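Alr1585 protein (Nostoc sp., PDB 5C2I) binds haem and, as a dye-decolorizing (DyP-type) peroxidase, probably uses hydrogen peroxide to oxidise dyes and related substrates. Local coordinates at residues Gly14-Asn19 / Phe210-Val215; Leu46-Lys51 / Ile148-Leu153; Arg271-Lys276 / Tyr442-Trp447. The protein carries 1 engineered substitution. All coordinates share one frame; numbering follows the deposited sequence.

Interaction 1 of 3, residues Gly14-Asn19 / Phe210-Val215; sequences GIDSEN and FMKRDV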
# COMPACT_ATOMS: atom_id res chain seq x y z
N GLY A 14 -17.38 15.25 -30.52
CA GLY A 14 -18.24 14.29 -29.83
C GLY A 14 -19.43 14.98 -29.20
O GLY A 14 -19.61 16.19 -29.33
N ILE A 15 -20.25 14.21 -28.52
CA ILE A 15 -21.45 14.72 -27.85
C ILE A 15 -21.01 15.33 -26.51
O ILE A 15 -20.40 14.66 -25.68
CB ILE A 15 -22.52 13.59 -27.62
CG1 ILE A 15 -22.88 12.72 -28.87
CG2 ILE A 15 -23.70 14.18 -26.84
CD1 ILE A 15 -23.43 13.45 -30.05
N ASP A 16 -21.35 16.59 -26.27
CA ASP A 16 -20.96 17.28 -25.04
C ASP A 16 -22.04 17.13 -23.96
O ASP A 16 -23.08 17.79 -24.03
CB ASP A 16 -20.70 18.76 -25.35
CG ASP A 16 -20.19 19.53 -24.14
OD1 ASP A 16 -20.19 19.02 -23.01
OD2 ASP A 16 -19.84 20.70 -24.32
N SER A 17 -21.80 16.25 -23.00
CA SER A 17 -22.80 15.96 -21.97
C SER A 17 -23.13 17.18 -21.12
O SER A 17 -24.23 17.28 -20.62
CB SER A 17 -22.37 14.81 -21.08
OG SER A 17 -21.15 15.14 -20.45
N GLU A 18 -22.20 18.14 -21.00
CA GLU A 18 -22.48 19.38 -20.26
C GLU A 18 -23.25 20.39 -21.10
O GLU A 18 -23.88 21.29 -20.55
CB GLU A 18 -21.19 20.09 -19.87
CG GLU A 18 -20.33 19.59 -18.71
CD GLU A 18 -19.16 20.57 -18.42
OE1 GLU A 18 -19.42 21.70 -17.90
OE2 GLU A 18 -17.97 20.24 -18.72
N ASN A 19 -23.15 20.31 -22.43
CA ASN A 19 -23.89 21.19 -23.35
C ASN A 19 -24.47 20.38 -24.49
O ASN A 19 -24.00 20.47 -25.63
CB ASN A 19 -22.99 22.29 -23.92
CG ASN A 19 -22.45 23.19 -22.84
OD1 ASN A 19 -23.15 24.09 -22.36
ND2 ASN A 19 -21.21 22.92 -22.41
N PHE A 210 -17.61 8.50 -28.60
CA PHE A 210 -18.86 9.24 -28.81
C PHE A 210 -18.98 10.52 -28.00
O PHE A 210 -19.43 11.52 -28.51
CB PHE A 210 -20.05 8.33 -28.46
CG PHE A 210 -20.04 7.03 -29.19
CD1 PHE A 210 -20.48 6.96 -30.50
CD2 PHE A 210 -19.59 5.88 -28.59
CE1 PHE A 210 -20.44 5.76 -31.19
CE2 PHE A 210 -19.54 4.69 -29.28
CZ PHE A 210 -20.00 4.64 -30.56
N MET A 211 -18.55 10.48 -26.75
CA MET A 211 -18.71 11.60 -25.84
C MET A 211 -17.49 12.51 -25.86
O MET A 211 -16.33 12.01 -25.91
CB MET A 211 -18.98 11.09 -24.41
CG MET A 211 -20.14 10.13 -24.25
SD MET A 211 -21.69 10.82 -24.86
CE MET A 211 -21.92 12.19 -23.77
N LYS A 212 -17.74 13.80 -25.79
CA LYS A 212 -16.68 14.83 -25.80
C LYS A 212 -15.53 14.54 -24.83
O LYS A 212 -14.35 14.70 -25.20
CB LYS A 212 -17.24 16.22 -25.51
CG LYS A 212 -16.17 17.33 -25.55
CD LYS A 212 -16.74 18.73 -25.44
CE LYS A 212 -15.63 19.75 -25.45
NZ LYS A 212 -16.15 21.12 -25.40
N ARG A 213 -15.84 14.13 -23.61
CA ARG A 213 -14.79 13.94 -22.60
C ARG A 213 -13.80 12.89 -23.10
O ARG A 213 -12.57 13.05 -22.94
CB ARG A 213 -15.37 13.48 -21.25
CG ARG A 213 -16.22 14.54 -20.57
CD ARG A 213 -15.45 15.34 -19.57
NE ARG A 213 -14.57 14.53 -18.74
CZ ARG A 213 -13.61 15.05 -17.97
NH1 ARG A 213 -13.45 16.38 -17.89
NH2 ARG A 213 -12.81 14.25 -17.28
N ASP A 214 -14.31 11.85 -23.75
CA ASP A 214 -13.44 10.83 -24.33
C ASP A 214 -12.72 11.31 -25.57
O ASP A 214 -11.52 11.02 -25.75
CB ASP A 214 -14.25 9.57 -24.69
CG ASP A 214 -14.75 8.79 -23.46
OD1 ASP A 214 -14.15 8.90 -22.38
OD2 ASP A 214 -15.75 8.05 -23.59
N VAL A 215 -13.45 11.97 -26.46
CA VAL A 215 -12.88 12.41 -27.74
C VAL A 215 -11.72 13.36 -27.49
O VAL A 215 -10.64 13.20 -28.06
CB VAL A 215 -13.94 13.07 -28.64
CG1 VAL A 215 -13.30 13.72 -29.86
CG2 VAL A 215 -14.98 12.04 -29.09
O HOH W 1 -18.79 14.65 -22.48
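Gly14 passes so close to the turn leading into helix 212-221 that its CA lies 3.3 Å from Phe210 O, and a CB here would run into that oxygen, Lys212 N and Val215 CG2. With phi at 81° it would also strike the preceding carbonyl, so the position admits little but glycine. The motif is a single isolated beta bridge, Ile15 with Met211, joining the loop between helices 4-8 and 24-29 to the start of helix 212-221. Ile15 N donates to Phe210 O at 2.8 Å, and Lys212 N returns a nearly straight bond (178°) to Ile15 O. Met211 occupies the N-cap position, and its bent side chain doubles back to the loop: SD packs on Ile15 CB, while CE lies 3.8 Å from Ser17 CB. Beyond them Met211 touches Leu35 and Ile15 touches Tyr23.

On the polar side Asp16 and Lys212 run side by side, pointing the same way. CG of Asp16 is anti to the backbone N (chi1 -176°), next to the extended lysine; Lys212 CD packs 3.8 Å from that CG, and NZ reaches OD2 only as a long salt bridge. Asp16 also organises its own type I turn: OD1 accepts from Glu18 N, an Asx turn, and OD2 accepts from Asn19 ND2, both donors standing above the carboxylate plane. One water joins the segments, hydrogen-bonded to Ser17 OG at 3.2 Å and accepting from Arg213 N.

Interaction 2 of 3, residues Leu46-Lys51 / Ile148-Leu153; sequences LFLQFK and IHALVL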
# COMPACT_ATOMS: atom_id res chain seq x y z
N LEU A 46 -26.63 -10.12 -12.71
CA LEU A 46 -27.67 -11.08 -12.32
C LEU A 46 -28.49 -11.45 -13.54
O LEU A 46 -29.16 -10.61 -14.14
CB LEU A 46 -28.57 -10.49 -11.25
CG LEU A 46 -27.93 -9.93 -10.00
CD1 LEU A 46 -28.97 -9.24 -9.12
CD2 LEU A 46 -27.20 -11.04 -9.25
N PHE A 47 -28.42 -12.72 -13.92
CA PHE A 47 -29.18 -13.24 -15.04
C PHE A 47 -30.47 -13.81 -14.52
O PHE A 47 -30.48 -14.60 -13.58
CB PHE A 47 -28.40 -14.32 -15.78
CG PHE A 47 -27.21 -13.79 -16.52
CD1 PHE A 47 -25.99 -13.62 -15.87
CD2 PHE A 47 -27.32 -13.42 -17.82
CE1 PHE A 47 -24.88 -13.11 -16.55
CE2 PHE A 47 -26.24 -12.87 -18.50
CZ PHE A 47 -25.02 -12.74 -17.88
N LEU A 48 -31.57 -13.41 -15.15
CA LEU A 48 -32.89 -13.69 -14.66
C LEU A 48 -33.73 -14.50 -15.59
O LEU A 48 -33.66 -14.32 -16.79
CB LEU A 48 -33.65 -12.38 -14.44
CG LEU A 48 -32.95 -11.31 -13.64
CD1 LEU A 48 -33.90 -10.11 -13.52
CD2 LEU A 48 -32.56 -11.81 -12.26
N GLN A 49 -34.52 -15.38 -15.00
CA GLN A 49 -35.67 -16.01 -15.65
C GLN A 49 -36.90 -15.70 -14.82
O GLN A 49 -37.01 -16.10 -13.63
CB GLN A 49 -35.50 -17.50 -15.73
CG GLN A 49 -36.59 -18.24 -16.48
CD GLN A 49 -36.32 -19.73 -16.47
OE1 GLN A 49 -36.93 -20.46 -15.73
NE2 GLN A 49 -35.38 -20.18 -17.27
N PHE A 50 -37.83 -14.97 -15.42
CA PHE A 50 -39.04 -14.57 -14.71
C PHE A 50 -39.94 -15.76 -14.44
O PHE A 50 -39.98 -16.72 -15.22
CB PHE A 50 -39.76 -13.45 -15.49
CG PHE A 50 -38.92 -12.20 -15.64
CD1 PHE A 50 -38.48 -11.50 -14.52
CD2 PHE A 50 -38.61 -11.70 -16.89
CE1 PHE A 50 -37.70 -10.36 -14.65
CE2 PHE A 50 -37.84 -10.57 -17.02
CZ PHE A 50 -37.38 -9.89 -15.90
N LYS A 51 -40.65 -15.71 -13.32
CA LYS A 51 -41.43 -16.88 -12.90
C LYS A 51 -42.74 -16.97 -13.70
O LYS A 51 -43.37 -15.94 -14.00
CB LYS A 51 -41.74 -16.81 -11.42
CG LYS A 51 -40.51 -16.90 -10.55
CD LYS A 51 -40.89 -16.84 -9.09
CE LYS A 51 -39.68 -17.07 -8.19
NZ LYS A 51 -40.09 -16.88 -6.78
N ILE A 148 -32.77 -17.48 -20.52
CA ILE A 148 -32.50 -16.23 -19.85
C ILE A 148 -33.41 -15.15 -20.41
O ILE A 148 -33.49 -14.98 -21.63
CB ILE A 148 -31.03 -15.86 -20.00
CG1 ILE A 148 -30.17 -16.91 -19.28
CG2 ILE A 148 -30.75 -14.46 -19.48
CD1 ILE A 148 -28.68 -16.74 -19.56
N HIS A 149 -34.08 -14.45 -19.52
CA HIS A 149 -34.98 -13.36 -19.90
C HIS A 149 -34.37 -11.98 -19.85
O HIS A 149 -34.75 -11.08 -20.60
CB HIS A 149 -36.24 -13.40 -19.03
CG HIS A 149 -37.11 -14.61 -19.26
ND1 HIS A 149 -38.02 -15.06 -18.34
CD2 HIS A 149 -37.19 -15.47 -20.30
CE1 HIS A 149 -38.63 -16.13 -18.79
NE2 HIS A 149 -38.14 -16.40 -19.99
N ALA A 150 -33.45 -11.78 -18.90
CA ALA A 150 -32.96 -10.46 -18.61
C ALA A 150 -31.65 -10.50 -17.87
O ALA A 150 -31.28 -11.53 -17.29
CB ALA A 150 -34.00 -9.70 -17.79
N LEU A 151 -30.94 -9.38 -17.91
CA LEU A 151 -29.73 -9.19 -17.17
C LEU A 151 -29.87 -7.88 -16.39
O LEU A 151 -30.11 -6.82 -16.98
CB LEU A 151 -28.54 -9.15 -18.11
CG LEU A 151 -27.15 -8.72 -17.54
CD1 LEU A 151 -26.63 -9.57 -16.39
CD2 LEU A 151 -26.11 -8.67 -18.67
N VAL A 152 -29.61 -7.95 -15.09
CA VAL A 152 -29.44 -6.77 -14.26
C VAL A 152 -27.93 -6.56 -14.03
O VAL A 152 -27.21 -7.46 -13.61
CB VAL A 152 -30.14 -6.98 -12.92
CG1 VAL A 152 -29.94 -5.80 -12.01
CG2 VAL A 152 -31.62 -7.19 -13.15
N LEU A 153 -27.46 -5.33 -14.25
CA LEU A 153 -26.05 -4.99 -14.03
C LEU A 153 -26.02 -3.86 -13.01
O LEU A 153 -26.63 -2.82 -13.23
CB LEU A 153 -25.39 -4.58 -15.35
CG LEU A 153 -23.90 -4.19 -15.35
CD1 LEU A 153 -23.35 -4.33 -16.77
CD2 LEU A 153 -23.67 -2.78 -14.83
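Leu48 O takes two backbone N-H groups from the neighbouring strand: His149 N at 2.8 Å and Ala150 N in a weak bond. Two residues facing one make this a classic beta bulge, and the His149 side chain sets out toward strand 42-50; ND1 accepts from Phe50 N at 2.9 Å, the donor tilted 26° from the ring plane, while NE2 bonds to Glu147 OE2, so both ring nitrogens are held. Gln49 CG lies over one face of the imidazole, and the Phe50 ring, at only 25° to it, is displaced too far to stack much; its CD2 rests 3.6 Å from His149 CB.

Beyond the bulge, Leu46 and Val152 exchange two bonds. On one face Leu151 CD1 sits over the centre of the Phe47 ring, 3.8 Å from its centroid, and Ile148 CG2 meets that ring at its edge; all three pack on Phe456 of strand 448-458, from the other sheet. On the other face Leu48 CD1 packs 3.7 Å from Val152 CG2, and helix 55-68 brings Phe65 against Val152, as expected of the ferredoxin-like, dimeric alpha+beta barrel fold of DyP-type peroxidases, within whose family domain both segments lie.

Interaction 3 of 3, residues Arg271-Lys276 / Tyr442-Trp447; sequences RKLAQK and YNFQLW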
# COMPACT_ATOMS: atom_id res chain seq x y z
N ARG A 271 5.87 -18.93 -24.78
CA ARG A 271 7.31 -19.24 -24.60
C ARG A 271 7.83 -20.18 -25.67
O ARG A 271 8.95 -20.03 -26.16
CB ARG A 271 7.60 -19.82 -23.20
CG ARG A 271 7.60 -18.75 -22.10
CD ARG A 271 8.25 -19.28 -20.81
NE ARG A 271 7.37 -20.26 -20.17
CZ ARG A 271 6.32 -19.95 -19.40
NH1 ARG A 271 6.04 -18.69 -19.12
NH2 ARG A 271 5.57 -20.93 -18.90
N LYS A 272 7.03 -21.18 -26.01
CA LYS A 272 7.44 -22.11 -27.03
C LYS A 272 7.57 -21.43 -28.40
O LYS A 272 8.52 -21.69 -29.16
CB LYS A 272 6.51 -23.31 -27.09
CG LYS A 272 7.05 -24.28 -28.15
CD LYS A 272 6.71 -25.72 -27.96
CE LYS A 272 7.31 -26.55 -29.08
NZ LYS A 272 6.77 -27.93 -29.13
N LEU A 273 6.61 -20.59 -28.73
CA LEU A 273 6.64 -19.80 -29.95
C LEU A 273 7.89 -18.96 -30.00
O LEU A 273 8.62 -18.96 -31.01
CB LEU A 273 5.38 -18.91 -30.02
CG LEU A 273 5.31 -17.89 -31.16
CD1 LEU A 273 5.31 -18.58 -32.52
CD2 LEU A 273 4.09 -17.00 -30.98
N ALA A 274 8.20 -18.29 -28.88
CA ALA A 274 9.39 -17.47 -28.79
C ALA A 274 10.66 -18.29 -29.02
O ALA A 274 11.58 -17.86 -29.74
CB ALA A 274 9.43 -16.76 -27.44
N GLN A 275 10.72 -19.46 -28.42
CA GLN A 275 11.91 -20.32 -28.56
C GLN A 275 12.04 -20.79 -30.00
O GLN A 275 13.14 -20.83 -30.54
CB GLN A 275 11.84 -21.56 -27.69
CG GLN A 275 11.77 -21.34 -26.20
CD GLN A 275 11.70 -22.65 -25.42
OE1 GLN A 275 12.29 -23.68 -25.84
NE2 GLN A 275 11.00 -22.63 -24.27
N LYS A 276 10.93 -21.17 -30.62
CA LYS A 276 10.95 -21.66 -32.01
C LYS A 276 11.44 -20.58 -32.99
O LYS A 276 12.30 -20.85 -33.86
CB LYS A 276 9.57 -22.22 -32.40
CG LYS A 276 9.37 -23.60 -31.80
CD LYS A 276 10.42 -24.63 -32.28
CE LYS A 276 10.22 -25.04 -33.72
NZ LYS A 276 11.05 -26.22 -34.16
N TYR A 442 3.58 -21.80 -37.31
CA TYR A 442 3.40 -22.33 -35.95
C TYR A 442 1.91 -22.30 -35.67
O TYR A 442 1.23 -21.28 -35.92
CB TYR A 442 4.17 -21.48 -34.93
CG TYR A 442 4.15 -21.93 -33.51
CD1 TYR A 442 3.08 -21.63 -32.67
CD2 TYR A 442 5.23 -22.61 -32.98
CE1 TYR A 442 3.06 -22.04 -31.33
CE2 TYR A 442 5.22 -23.02 -31.65
CZ TYR A 442 4.13 -22.72 -30.83
OH TYR A 442 4.17 -23.12 -29.52
N ASN A 443 1.40 -23.41 -35.16
CA ASN A 443 -0.04 -23.51 -34.82
C ASN A 443 -0.22 -23.05 -33.38
O ASN A 443 -0.01 -23.83 -32.46
CB ASN A 443 -0.56 -24.92 -34.95
CG ASN A 443 -1.07 -25.27 -36.32
OD1 ASN A 443 -2.17 -25.83 -36.40
ND2 ASN A 443 -0.32 -24.98 -37.36
N PHE A 444 -0.56 -21.77 -33.19
CA PHE A 444 -0.77 -21.28 -31.85
C PHE A 444 -2.15 -21.78 -31.41
O PHE A 444 -3.14 -21.66 -32.14
CB PHE A 444 -0.68 -19.75 -31.75
CG PHE A 444 -0.55 -19.28 -30.33
CD1 PHE A 444 0.69 -19.23 -29.71
CD2 PHE A 444 -1.69 -18.87 -29.61
CE1 PHE A 444 0.82 -18.82 -28.40
CE2 PHE A 444 -1.56 -18.47 -28.30
CZ PHE A 444 -0.31 -18.43 -27.69
N GLN A 445 -2.20 -22.40 -30.24
CA GLN A 445 -3.42 -23.01 -29.81
C GLN A 445 -4.39 -21.99 -29.23
O GLN A 445 -4.00 -20.94 -28.73
CB GLN A 445 -3.10 -24.08 -28.82
CG GLN A 445 -4.27 -24.90 -28.35
CD GLN A 445 -4.96 -25.63 -29.49
OE1 GLN A 445 -5.83 -25.06 -30.15
NE2 GLN A 445 -4.52 -26.85 -29.78
N LEU A 446 -5.68 -22.33 -29.33
CA LEU A 446 -6.75 -21.49 -28.77
C LEU A 446 -6.86 -21.78 -27.29
O LEU A 446 -7.13 -22.91 -26.89
CB LEU A 446 -8.08 -21.78 -29.47
CG LEU A 446 -9.33 -21.08 -28.96
CD1 LEU A 446 -9.19 -19.59 -29.07
CD2 LEU A 446 -10.56 -21.58 -29.72
N TRP A 447 -6.61 -20.76 -26.47
CA TRP A 447 -6.61 -20.89 -25.03
C TRP A 447 -7.78 -20.13 -24.36
O TRP A 447 -7.74 -19.85 -23.16
CB TRP A 447 -5.28 -20.43 -24.49
CG TRP A 447 -4.17 -21.30 -24.93
CD1 TRP A 447 -3.11 -20.90 -25.72
CD2 TRP A 447 -4.01 -22.71 -24.72
NE1 TRP A 447 -2.29 -21.96 -25.95
CE2 TRP A 447 -2.81 -23.08 -25.35
CE3 TRP A 447 -4.75 -23.71 -24.05
CZ2 TRP A 447 -2.35 -24.41 -25.36
CZ3 TRP A 447 -4.29 -25.01 -24.06
CH2 TRP A 447 -3.10 -25.35 -24.69
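Helix 263-277 and the chain leaving strand 439-442, with Tyr442 as the strand's last residue, keep their backbones well apart, the nearest CA atoms, those of Leu273 and Tyr442, being 7.3 Å from each other; no hydrogen bond joins the two segments. Tyr442 spans the gap. Its CG is anti to the backbone N (chi1 -177°), where Leu273 CD1 meets it at 3.7 Å. That methyl lies over one face of the phenol, displaced toward the rim, in a CH-pi contact 3.9 Å from the ring centroid. The aliphatic parts of Lys272 and Lys276 meet the ring at its edge: Lys272 CG lies 3.4 Å from Tyr442 OH and Lys276 CG 4.2 Å from Tyr442 CE2. The hydroxyl itself is hydrogen-bonded to Asp269 OD1, one turn before Leu273 on the same helix. An alanine in place of Tyr442 would probably open a gap beside Leu273 CD1 and deprive Asp269 OD1 of this partner. Leu273 also reaches Phe444 with CD2, 4.3 Å from CD1 of that ring. Asp269 OD2 accepts from Gln445 N and Trp447 NE1, tying the chain to the helix a second time. Leu273 and Phe444 both pack against Ile288 of helix 281-289 and Trp430 of strand 428-431.

In the fold
Interactions 1 and 2 are buried, while interaction 3 is partly exposed, with lysines along its edge. No structural element is shared: a loop meets a helix start in the first, two strands of one sheet pair in the second, and a helix meets a loop in the third. Backbone bonding therefore dominates 46-51/148-153, shrinks to a single bridge in 14-19/210-215, and gives way to side-chain packing in 271-276/442-447. Along the chain, interaction 2 is nested within the loop closed by interaction 1; interaction 3 follows. Interactions 1 and 3 lie on opposite sides of the chain's centre, their centres about 42 Å apart, and the side chains of Phe210 and Phe444 lie about 12 Å and about 10 Å from the haem.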